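PDB 4M88: extracellular ligand-binding receptor from Verminephrobacter eiseniae, which probably binds amino acids outside the cytoplasmic membrane as the solute-binding component of an ABC transporter. Local coordinates for residues I10-P16 against E50-F55; H115-H120 against F334-G340; I129-H135 against L227-S231. One frame throughout, in Å; residues are numbered along the deposited sequence.

Contact 1 of 3, residues I10-P16 against E50-F55; sequences IGPFTGP and EADDRF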
loop_
_atom_site.group_PDB
_atom_site.type_symbol
_atom_site.label_atom_id
_atom_site.label_comp_id
_atom_site.label_asym_id
_atom_site.label_seq_id
_atom_site.Cartn_x
_atom_site.Cartn_y
_atom_site.Cartn_z
ATOM N N ILE A 10 0.353 14.560 -1.723
ATOM C CA ILE A 10 -1.073 14.817 -1.591
ATOM C C ILE A 10 -1.687 13.585 -0.946
ATOM O O ILE A 10 -1.518 12.469 -1.439
ATOM C CB ILE A 10 -1.741 15.068 -2.942
ATOM C CG1 ILE A 10 -1.103 16.280 -3.635
ATOM C CG2 ILE A 10 -3.223 15.299 -2.751
ATOM C CD1 ILE A 10 -1.656 16.539 -5.041
ATOM N N GLY A 11 -2.395 13.773 0.161
ATOM C CA GLY A 11 -2.843 12.621 0.920
ATOM C C GLY A 11 -4.121 12.903 1.674
ATOM O O GLY A 11 -4.498 14.059 1.871
ATOM N N PRO A 12 -4.815 11.840 2.093
ATOM C CA PRO A 12 -6.058 12.007 2.839
ATOM C C PRO A 12 -5.783 12.294 4.316
ATOM O O PRO A 12 -6.077 11.459 5.181
ATOM C CB PRO A 12 -6.747 10.648 2.658
ATOM C CG PRO A 12 -5.595 9.676 2.510
ATOM C CD PRO A 12 -4.509 10.429 1.793
ATOM N N PHE A 13 -5.221 13.466 4.603
ATOM C CA PHE A 13 -4.806 13.793 5.971
ATOM C C PHE A 13 -5.968 14.025 6.939
ATOM O O PHE A 13 -5.825 13.835 8.150
ATOM C CB PHE A 13 -3.842 14.977 5.965
ATOM C CG PHE A 13 -2.554 14.676 5.267
ATOM C CD1 PHE A 13 -1.662 13.758 5.816
ATOM C CD2 PHE A 13 -2.236 15.283 4.059
ATOM C CE1 PHE A 13 -0.468 13.454 5.178
ATOM C CE2 PHE A 13 -1.035 14.986 3.417
ATOM C CZ PHE A 13 -0.152 14.075 3.982
ATOM N N THR A 14 -7.118 14.426 6.416
ATOM C CA THR A 14 -8.324 14.457 7.230
ATOM C C THR A 14 -9.311 13.418 6.703
ATOM O O THR A 14 -9.337 13.133 5.504
ATOM C CB THR A 14 -8.961 15.865 7.259
ATOM O OG1 THR A 14 -9.196 16.312 5.922
ATOM C CG2 THR A 14 -8.026 16.843 7.926
ATOM N N GLY A 15 -10.099 12.834 7.597
ATOM C CA GLY A 15 -11.052 11.819 7.199
ATOM C C GLY A 15 -10.645 10.448 7.697
ATOM O O GLY A 15 -9.758 10.332 8.536
ATOM N N PRO A 16 -11.284 9.398 7.166
ATOM C CA PRO A 16 -11.165 8.052 7.739
ATOM C C PRO A 16 -9.797 7.419 7.543
ATOM O O PRO A 16 -9.515 6.408 8.184
ATOM C CB PRO A 16 -12.248 7.254 7.003
ATOM C CG PRO A 16 -12.484 7.989 5.743
ATOM C CD PRO A 16 -12.247 9.444 6.052
ATOM N N GLU A 50 2.997 19.360 1.642
ATOM C CA GLU A 50 1.883 18.447 1.823
ATOM C C GLU A 50 0.601 19.147 1.463
ATOM O O GLU A 50 0.494 20.375 1.563
ATOM C CB GLU A 50 1.815 17.975 3.278
ATOM C CG GLU A 50 3.017 17.156 3.712
ATOM C CD GLU A 50 3.695 17.708 4.949
ATOM O OE1 GLU A 50 3.475 18.892 5.285
ATOM O OE2 GLU A 50 4.456 16.954 5.584
ATOM N N ALA A 51 -0.391 18.367 1.061
ATOM C CA ALA A 51 -1.686 18.933 0.739
ATOM C C ALA A 51 -2.717 17.868 1.058
ATOM O O ALA A 51 -2.494 16.690 0.782
ATOM C CB ALA A 51 -1.746 19.328 -0.728
ATOM N N ASP A 52 -3.833 18.287 1.645
ATOM C CA ASP A 52 -4.876 17.366 2.094
ATOM C C ASP A 52 -5.975 17.232 1.041
ATOM O O ASP A 52 -6.616 18.226 0.692
ATOM C CB ASP A 52 -5.457 17.890 3.416
ATOM C CG ASP A 52 -6.567 17.021 3.978
ATOM O OD1 ASP A 52 -6.687 15.838 3.597
ATOM O OD2 ASP A 52 -7.324 17.535 4.834
ATOM N N ASP A 53 -6.191 16.011 0.539
ATOM C CA ASP A 53 -7.257 15.758 -0.436
ATOM C C ASP A 53 -8.550 15.317 0.235
ATOM O O ASP A 53 -9.581 15.140 -0.430
ATOM C CB ASP A 53 -6.809 14.757 -1.532
ATOM C CG ASP A 53 -6.536 13.333 -0.994
ATOM O OD1 ASP A 53 -7.296 12.837 -0.127
ATOM O OD2 ASP A 53 -5.554 12.690 -1.464
ATOM N N ARG A 54 -8.493 15.146 1.559
ATOM C CA ARG A 54 -9.684 14.871 2.369
ATOM C C ARG A 54 -10.382 13.559 2.002
ATOM O O ARG A 54 -11.595 13.425 2.183
ATOM C CB ARG A 54 -10.691 16.031 2.293
ATOM C CG ARG A 54 -10.094 17.399 2.577
ATOM C CD ARG A 54 -11.154 18.493 2.580
ATOM N NE ARG A 54 -11.875 18.591 1.309
ATOM C CZ ARG A 54 -11.411 19.205 0.222
ATOM N NH1 ARG A 54 -10.206 19.771 0.230
ATOM N NH2 ARG A 54 -12.153 19.248 -0.882
ATOM N N PHE A 55 -9.617 12.598 1.492
ATOM C CA PHE A 55 -10.166 11.307 1.061
ATOM C C PHE A 55 -11.287 11.444 0.034
ATOM O O PHE A 55 -12.323 10.787 0.147
ATOM C CB PHE A 55 -10.665 10.489 2.258
ATOM C CG PHE A 55 -10.810 9.022 1.962
ATOM C CD1 PHE A 55 -9.795 8.334 1.310
ATOM C CD2 PHE A 55 -11.951 8.334 2.345
ATOM C CE1 PHE A 55 -9.917 6.983 1.035
ATOM C CE2 PHE A 55 -12.081 6.978 2.078
ATOM C CZ PHE A 55 -11.059 6.303 1.421
HETATM O O HOH W 1 -3.762 11.211 -2.342
#
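D52 OD1 is gripped from both faces of its carboxylate plane. T14 N reaches D52 OD1 from one face at 3.2 Å, across the contact, and R54 N reaches it from the opposite one, closing an Asx turn within 50-55. The site lies at the C-terminal ends of strands 4-11 and 45-52, the two parallel strands of a beta-alpha-beta unit linked by helix 18-37, where both segments leave the sheet. With CG anti to the backbone N (chi1 179°), D52 carries its carboxylate over to the loop at T14, and its second oxygen, OD2, lies an unusually short 2.5 Å from T14 OG1. The two N-H groups that meet OD1 from opposite faces should by themselves fix the carboxylate's rotation.

Just before this, the strands pair in parallel fashion: G11 N donates to A51 O at 3.0 Å, and D53 N returns the bond to G11 O at 2.9 Å. The F13 ring turns its edge, not its face, to this backbone, with CE2 3.5 Å from A51 O; helix 18-37 packs on it through A21 and N25. D53 forms a second Asx turn, its OD1 accepting from F55 N nearly along the C-O axis while lying beside P12. Beyond it, F55 receives two prolines, P12 CB against its CB and P16 CG 3.5 Å from its CD2. The other D53 oxygen, OD2, shares a water with I10 O, the water oxygen lying 2.7 Å from I10 O.

Contact 2 of 3, residues H115-H120 against F334-G340; sequences HPKFFH and FSKGNAG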
loop_
_atom_site.group_PDB
_atom_site.type_symbol
_atom_site.label_atom_id
_atom_site.label_comp_id
_atom_site.label_asym_id
_atom_site.label_seq_id
_atom_site.Cartn_x
_atom_site.Cartn_y
_atom_site.Cartn_z
ATOM N N HIS A 115 -0.575 4.794 -15.906
ATOM C CA HIS A 115 -0.067 5.912 -16.693
ATOM C C HIS A 115 1.446 5.834 -16.723
ATOM O O HIS A 115 2.063 5.443 -15.727
ATOM C CB HIS A 115 -0.499 7.235 -16.058
ATOM C CG HIS A 115 -0.253 8.425 -16.926
ATOM N ND1 HIS A 115 0.968 9.067 -16.984
ATOM C CD2 HIS A 115 -1.066 9.084 -17.782
ATOM C CE1 HIS A 115 0.893 10.073 -17.835
ATOM N NE2 HIS A 115 -0.327 10.101 -18.341
ATOM N N PRO A 116 2.054 6.192 -17.865
ATOM C CA PRO A 116 3.513 6.056 -17.952
ATOM C C PRO A 116 4.291 6.960 -16.998
ATOM O O PRO A 116 5.495 6.736 -16.821
ATOM C CB PRO A 116 3.822 6.381 -19.426
ATOM C CG PRO A 116 2.579 7.044 -19.964
ATOM C CD PRO A 116 1.442 6.477 -19.175
ATOM N N LYS A 117 3.642 7.945 -16.376
ATOM C CA LYS A 117 4.326 8.765 -15.376
ATOM C C LYS A 117 4.067 8.286 -13.936
ATOM O O LYS A 117 4.526 8.896 -12.974
ATOM C CB LYS A 117 3.917 10.239 -15.521
ATOM C CG LYS A 117 4.366 10.877 -16.835
ATOM C CD LYS A 117 3.924 12.334 -16.895
ATOM C CE LYS A 117 4.202 12.935 -18.259
ATOM N NZ LYS A 117 3.713 14.336 -18.309
ATOM N N PHE A 118 3.337 7.182 -13.805
ATOM C CA PHE A 118 2.865 6.678 -12.515
ATOM C C PHE A 118 3.617 5.368 -12.247
ATOM O O PHE A 118 3.435 4.379 -12.973
ATOM C CB PHE A 118 1.350 6.463 -12.633
ATOM C CG PHE A 118 0.652 6.091 -11.350
ATOM C CD1 PHE A 118 1.250 6.287 -10.113
ATOM C CD2 PHE A 118 -0.623 5.526 -11.401
ATOM C CE1 PHE A 118 0.581 5.937 -8.925
ATOM C CE2 PHE A 118 -1.297 5.161 -10.237
ATOM C CZ PHE A 118 -0.691 5.369 -8.987
ATOM N N PHE A 119 4.512 5.387 -11.256
ATOM C CA PHE A 119 5.394 4.241 -10.963
ATOM C C PHE A 119 4.949 3.579 -9.678
ATOM O O PHE A 119 4.483 4.259 -8.772
ATOM C CB PHE A 119 6.852 4.704 -10.808
ATOM C CG PHE A 119 7.484 5.149 -12.094
ATOM C CD1 PHE A 119 8.301 4.289 -12.811
ATOM C CD2 PHE A 119 7.244 6.423 -12.597
ATOM C CE1 PHE A 119 8.888 4.687 -14.004
ATOM C CE2 PHE A 119 7.828 6.841 -13.800
ATOM C CZ PHE A 119 8.650 5.965 -14.500
ATOM N N HIS A 120 5.080 2.253 -9.588
ATOM C CA HIS A 120 4.561 1.546 -8.414
ATOM C C HIS A 120 5.680 0.857 -7.664
ATOM O O HIS A 120 6.449 0.108 -8.250
ATOM C CB HIS A 120 3.507 0.523 -8.845
ATOM C CG HIS A 120 2.414 1.128 -9.662
ATOM N ND1 HIS A 120 1.334 1.773 -9.095
ATOM C CD2 HIS A 120 2.269 1.254 -11.002
ATOM C CE1 HIS A 120 0.556 2.244 -10.055
ATOM N NE2 HIS A 120 1.104 1.949 -11.222
ATOM N N PHE A 334 12.260 -1.010 -12.898
ATOM C CA PHE A 334 11.250 -0.460 -13.794
ATOM C C PHE A 334 11.643 -0.626 -15.269
ATOM O O PHE A 334 11.103 0.067 -16.135
ATOM C CB PHE A 334 11.026 1.027 -13.484
ATOM C CG PHE A 334 10.600 1.298 -12.062
ATOM C CD1 PHE A 334 9.305 1.019 -11.645
ATOM C CD2 PHE A 334 11.489 1.855 -11.155
ATOM C CE1 PHE A 334 8.894 1.286 -10.327
ATOM C CE2 PHE A 334 11.096 2.126 -9.835
ATOM C CZ PHE A 334 9.795 1.838 -9.421
ATOM N N SER A 335 12.572 -1.541 -15.553
ATOM C CA SER A 335 13.051 -1.785 -16.921
ATOM C C SER A 335 11.974 -2.314 -17.858
ATOM O O SER A 335 12.014 -2.062 -19.065
ATOM C CB SER A 335 14.178 -2.828 -16.919
ATOM O OG SER A 335 15.329 -2.365 -16.251
ATOM N N LYS A 336 11.053 -3.095 -17.305
ATOM C CA LYS A 336 10.066 -3.812 -18.112
ATOM C C LYS A 336 8.691 -3.169 -18.027
ATOM O O LYS A 336 7.739 -3.631 -18.652
ATOM C CB LYS A 336 9.977 -5.267 -17.637
ATOM C CG LYS A 336 11.340 -5.935 -17.510
ATOM C CD LYS A 336 11.224 -7.364 -17.040
ATOM C CE LYS A 336 12.487 -7.798 -16.315
ATOM N NZ LYS A 336 12.316 -9.139 -15.701
ATOM N N GLY A 337 8.580 -2.111 -17.238
ATOM C CA GLY A 337 7.301 -1.468 -17.033
ATOM C C GLY A 337 7.295 -0.722 -15.715
ATOM O O GLY A 337 8.283 -0.734 -14.972
ATOM N N ASN A 338 6.167 -0.098 -15.401
ATOM C CA ASN A 338 6.117 0.815 -14.262
ATOM C C ASN A 338 5.846 0.162 -12.913
ATOM O O ASN A 338 5.839 0.848 -11.890
ATOM C CB ASN A 338 5.115 1.934 -14.526
ATOM C CG ASN A 338 5.703 3.041 -15.363
ATOM O OD1 ASN A 338 6.646 2.823 -16.135
ATOM N ND2 ASN A 338 5.149 4.238 -15.226
ATOM N N ALA A 339 5.625 -1.149 -12.909
ATOM C CA ALA A 339 5.492 -1.898 -11.653
ATOM C C ALA A 339 6.859 -2.434 -11.262
ATOM O O ALA A 339 7.383 -3.343 -11.910
ATOM C CB ALA A 339 4.506 -3.050 -11.810
ATOM N N GLY A 340 7.434 -1.876 -10.202
ATOM C CA GLY A 340 8.831 -2.123 -9.896
ATOM C C GLY A 340 9.095 -3.287 -8.973
ATOM O O GLY A 340 10.241 -3.716 -8.846
HETATM O O HOH W 2 7.167 4.873 -18.138
#
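The F119 ring has the side-chain amide of N338 stacked on one face, the two planes only 17° apart and ND2 3.7 Å above the ring centre. At its edge F119 meets a second aromatic: CD1 points into the face of F334, 3.6 Å from CD1 of that ring, in a T-shaped pair with planes at 87°. With CG anti to the carbonyl carbon (chi1 -70°), F119 lays its ring along the amide and against F334. F334 in turn brings its own edge to H120 O, with CE1 3.4 Å away. Helix 312-321 packs against both phenylalanines through L319.

While its flat side rests on F119, the N338 amide spends both N-H groups in its own plane. N338 ND2 donates to P116 O at 3.0 Å and to F118 O at 2.8 Å; both carbonyls are approached from well above their planes. A water bridges P116 O and N338 OD1. The asparagine thus binds the backbone of the type I turn 115-118 at the entry to edge strand 118-119. Putting an alanine here would probably leave the carbonyls of P116 and F118 without their shared donor and strip the F119 face of its amide cover.

The main chains then join in a single bridge: H120 N donates to N338 O at 2.8 Å, and G340 N donates to H120 O at 3.0 Å in the carbonyl plane. Aromatic packing backs these bonds; because the polar grip comes from one neutral amide and main-chain groups, it should depend little on charge.

Contact 3 of 3, residues I129-H135 against L227-S231; sequences IEEIVSH and LFVLS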
loop_
_atom_site.group_PDB
_atom_site.type_symbol
_atom_site.label_atom_id
_atom_site.label_comp_id
_atom_site.label_asym_id
_atom_site.label_seq_id
_atom_site.Cartn_x
_atom_site.Cartn_y
_atom_site.Cartn_z
ATOM N N ILE A 129 -3.433 -11.053 -4.248
ATOM C CA ILE A 129 -4.609 -11.926 -4.259
ATOM C C ILE A 129 -4.299 -13.317 -4.825
ATOM O O ILE A 129 -4.801 -14.332 -4.313
ATOM C CB ILE A 129 -5.765 -11.260 -5.032
ATOM C CG1 ILE A 129 -6.394 -10.155 -4.168
ATOM C CG2 ILE A 129 -6.829 -12.273 -5.413
ATOM C CD1 ILE A 129 -7.244 -9.169 -4.969
ATOM N N GLU A 130 -3.472 -13.378 -5.869
ATOM C CA GLU A 130 -3.063 -14.674 -6.412
ATOM C C GLU A 130 -2.303 -15.474 -5.358
ATOM O O GLU A 130 -2.513 -16.680 -5.205
ATOM C CB GLU A 130 -2.235 -14.507 -7.685
ATOM C CG GLU A 130 -3.077 -14.078 -8.898
ATOM C CD GLU A 130 -2.239 -13.621 -10.090
ATOM O OE1 GLU A 130 -1.040 -13.299 -9.909
ATOM O OE2 GLU A 130 -2.789 -13.579 -11.213
ATOM N N GLU A 131 -1.429 -14.789 -4.629
ATOM C CA GLU A 131 -0.687 -15.395 -3.526
ATOM C C GLU A 131 -1.608 -15.890 -2.404
ATOM O O GLU A 131 -1.398 -16.974 -1.859
ATOM C CB GLU A 131 0.314 -14.383 -2.965
ATOM C CG GLU A 131 1.166 -14.915 -1.837
ATOM C CD GLU A 131 2.349 -15.724 -2.328
ATOM O OE1 GLU A 131 2.480 -15.905 -3.560
ATOM O OE2 GLU A 131 3.150 -16.170 -1.477
ATOM N N ILE A 132 -2.615 -15.094 -2.054
ATOM C CA ILE A 132 -3.575 -15.499 -1.017
ATOM C C ILE A 132 -4.310 -16.759 -1.439
ATOM O O ILE A 132 -4.481 -17.692 -0.644
ATOM C CB ILE A 132 -4.617 -14.421 -0.752
ATOM C CG1 ILE A 132 -4.051 -13.359 0.159
ATOM C CG2 ILE A 132 -5.843 -15.013 -0.050
ATOM C CD1 ILE A 132 -5.011 -12.235 0.406
ATOM N N VAL A 133 -4.737 -16.805 -2.698
ATOM C CA VAL A 133 -5.498 -17.961 -3.146
ATOM C C VAL A 133 -4.622 -19.219 -3.198
ATOM O O VAL A 133 -5.080 -20.317 -2.863
ATOM C CB VAL A 133 -6.231 -17.692 -4.476
ATOM C CG1 VAL A 133 -7.016 -18.923 -4.894
ATOM C CG2 VAL A 133 -7.182 -16.523 -4.293
ATOM N N SER A 134 -3.359 -19.057 -3.581
ATOM C CA SER A 134 -2.396 -20.160 -3.520
ATOM C C SER A 134 -2.216 -20.651 -2.073
ATOM O O SER A 134 -2.192 -21.860 -1.795
ATOM C CB SER A 134 -1.050 -19.700 -4.084
ATOM O OG SER A 134 -0.032 -20.650 -3.817
ATOM N N HIS A 135 -2.089 -19.702 -1.155
ATOM C CA HIS A 135 -1.878 -20.008 0.256
ATOM C C HIS A 135 -3.089 -20.747 0.811
ATOM O O HIS A 135 -2.947 -21.727 1.544
ATOM C CB HIS A 135 -1.626 -18.707 1.019
ATOM C CG HIS A 135 -1.488 -18.872 2.501
ATOM N ND1 HIS A 135 -0.317 -19.271 3.100
ATOM C CD2 HIS A 135 -2.374 -18.652 3.503
ATOM C CE1 HIS A 135 -0.489 -19.311 4.413
ATOM N NE2 HIS A 135 -1.726 -18.939 4.682
ATOM N N LEU A 227 -8.714 -15.449 8.432
ATOM C CA LEU A 227 -9.101 -14.302 7.630
ATOM C C LEU A 227 -7.832 -13.836 6.935
ATOM O O LEU A 227 -6.732 -13.942 7.499
ATOM C CB LEU A 227 -9.646 -13.189 8.527
ATOM C CG LEU A 227 -10.725 -13.582 9.535
ATOM C CD1 LEU A 227 -11.132 -12.345 10.358
ATOM C CD2 LEU A 227 -11.945 -14.185 8.845
ATOM N N PHE A 228 -7.958 -13.368 5.703
ATOM C CA PHE A 228 -6.790 -12.920 4.956
ATOM C C PHE A 228 -7.026 -11.496 4.491
ATOM O O PHE A 228 -8.127 -11.148 4.052
ATOM C CB PHE A 228 -6.536 -13.804 3.734
ATOM C CG PHE A 228 -6.569 -15.275 4.033
ATOM C CD1 PHE A 228 -5.531 -15.876 4.722
ATOM C CD2 PHE A 228 -7.637 -16.053 3.612
ATOM C CE1 PHE A 228 -5.562 -17.241 4.997
ATOM C CE2 PHE A 228 -7.676 -17.414 3.882
ATOM C CZ PHE A 228 -6.637 -18.002 4.575
ATOM N N VAL A 229 -5.998 -10.667 4.598
ATOM C CA VAL A 229 -6.122 -9.282 4.172
ATOM C C VAL A 229 -4.898 -8.890 3.376
ATOM O O VAL A 229 -3.845 -9.519 3.495
ATOM C CB VAL A 229 -6.275 -8.317 5.370
ATOM C CG1 VAL A 229 -7.476 -8.697 6.214
ATOM C CG2 VAL A 229 -5.008 -8.306 6.212
ATOM N N LEU A 230 -5.036 -7.849 2.558
ATOM C CA LEU A 230 -3.928 -7.364 1.748
ATOM C C LEU A 230 -3.113 -6.332 2.519
ATOM O O LEU A 230 -3.373 -6.084 3.700
ATOM C CB LEU A 230 -4.456 -6.763 0.442
ATOM C CG LEU A 230 -5.357 -7.685 -0.382
ATOM C CD1 LEU A 230 -5.775 -7.006 -1.690
ATOM C CD2 LEU A 230 -4.646 -8.988 -0.668
ATOM N N SER A 231 -2.137 -5.728 1.843
ATOM C CA SER A 231 -1.168 -4.840 2.485
ATOM C C SER A 231 -1.733 -3.487 2.922
ATOM O O SER A 231 -1.200 -2.449 2.525
ATOM C CB SER A 231 0.005 -4.585 1.541
ATOM O OG SER A 231 0.797 -5.740 1.385
#
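This is an apolar helix-on-sheet contact in which helix 125-138 lies against strand 227-229, an inner strand of the seven-stranded mixed sheet. The axes of the short segments pass 9.8 Å apart and run nearly antiparallel, at 160°. I132 sits at the middle, wedged between F228 and L230. Its CD1 presses on L230 CD2 at 3.4 Å, tighter than usual for two carbons, and lies 4.0 Å from F228 CB. With CG1 anti to the carbonyl carbon (chi1 -81°), the long branch of I132 runs on to the leucine, while CG2 rests against the F228 side chain.

One turn earlier on the helix, I129 CG1 lies 4.1 Å from L230 CD1, so that both methyl branches of the leucine are taken up by isoleucines. At the other end H135 CD2 lies 3.8 Å from F228 CE1, in an oblique ring pair. L203 of the neighbouring strand 201-205 packs on both I132 and F228, and V160 and V161 of helix 152-166 pack on I129, extending this core toward that helix.

V229 points away from helix 125-138, onto I211 of helix 208-220. Alternate residues of the strand thus supply the two opposite faces of the sheet, which forms the middle layer of the three-layer alpha-beta-alpha sandwich found in the lobes of periplasmic binding proteins of the leucine-binding family.

In the fold
The three contacts follow the two-lobed plan of the leucine-binding protein family. Contacts 1 and 2 lie at the two ends of the five-stranded parallel sheet, contact 1 on strands 45-52 and 4-11, contact 2 on strand 118-119, their centres about 24 Å apart. Contact 3 belongs to the seven-stranded sheet, across the chain's centre from contact 1 and about 28 Å away, centre to centre. Contact 1 closes first along the chain; contact 2 then spans 213 residues, with contact 3 nested inside. Helix 125-138 follows strand 118-119, which suggests a crossing between lobes here; in this family such crossings form the hinge, probably letting the lobes close on a ligand.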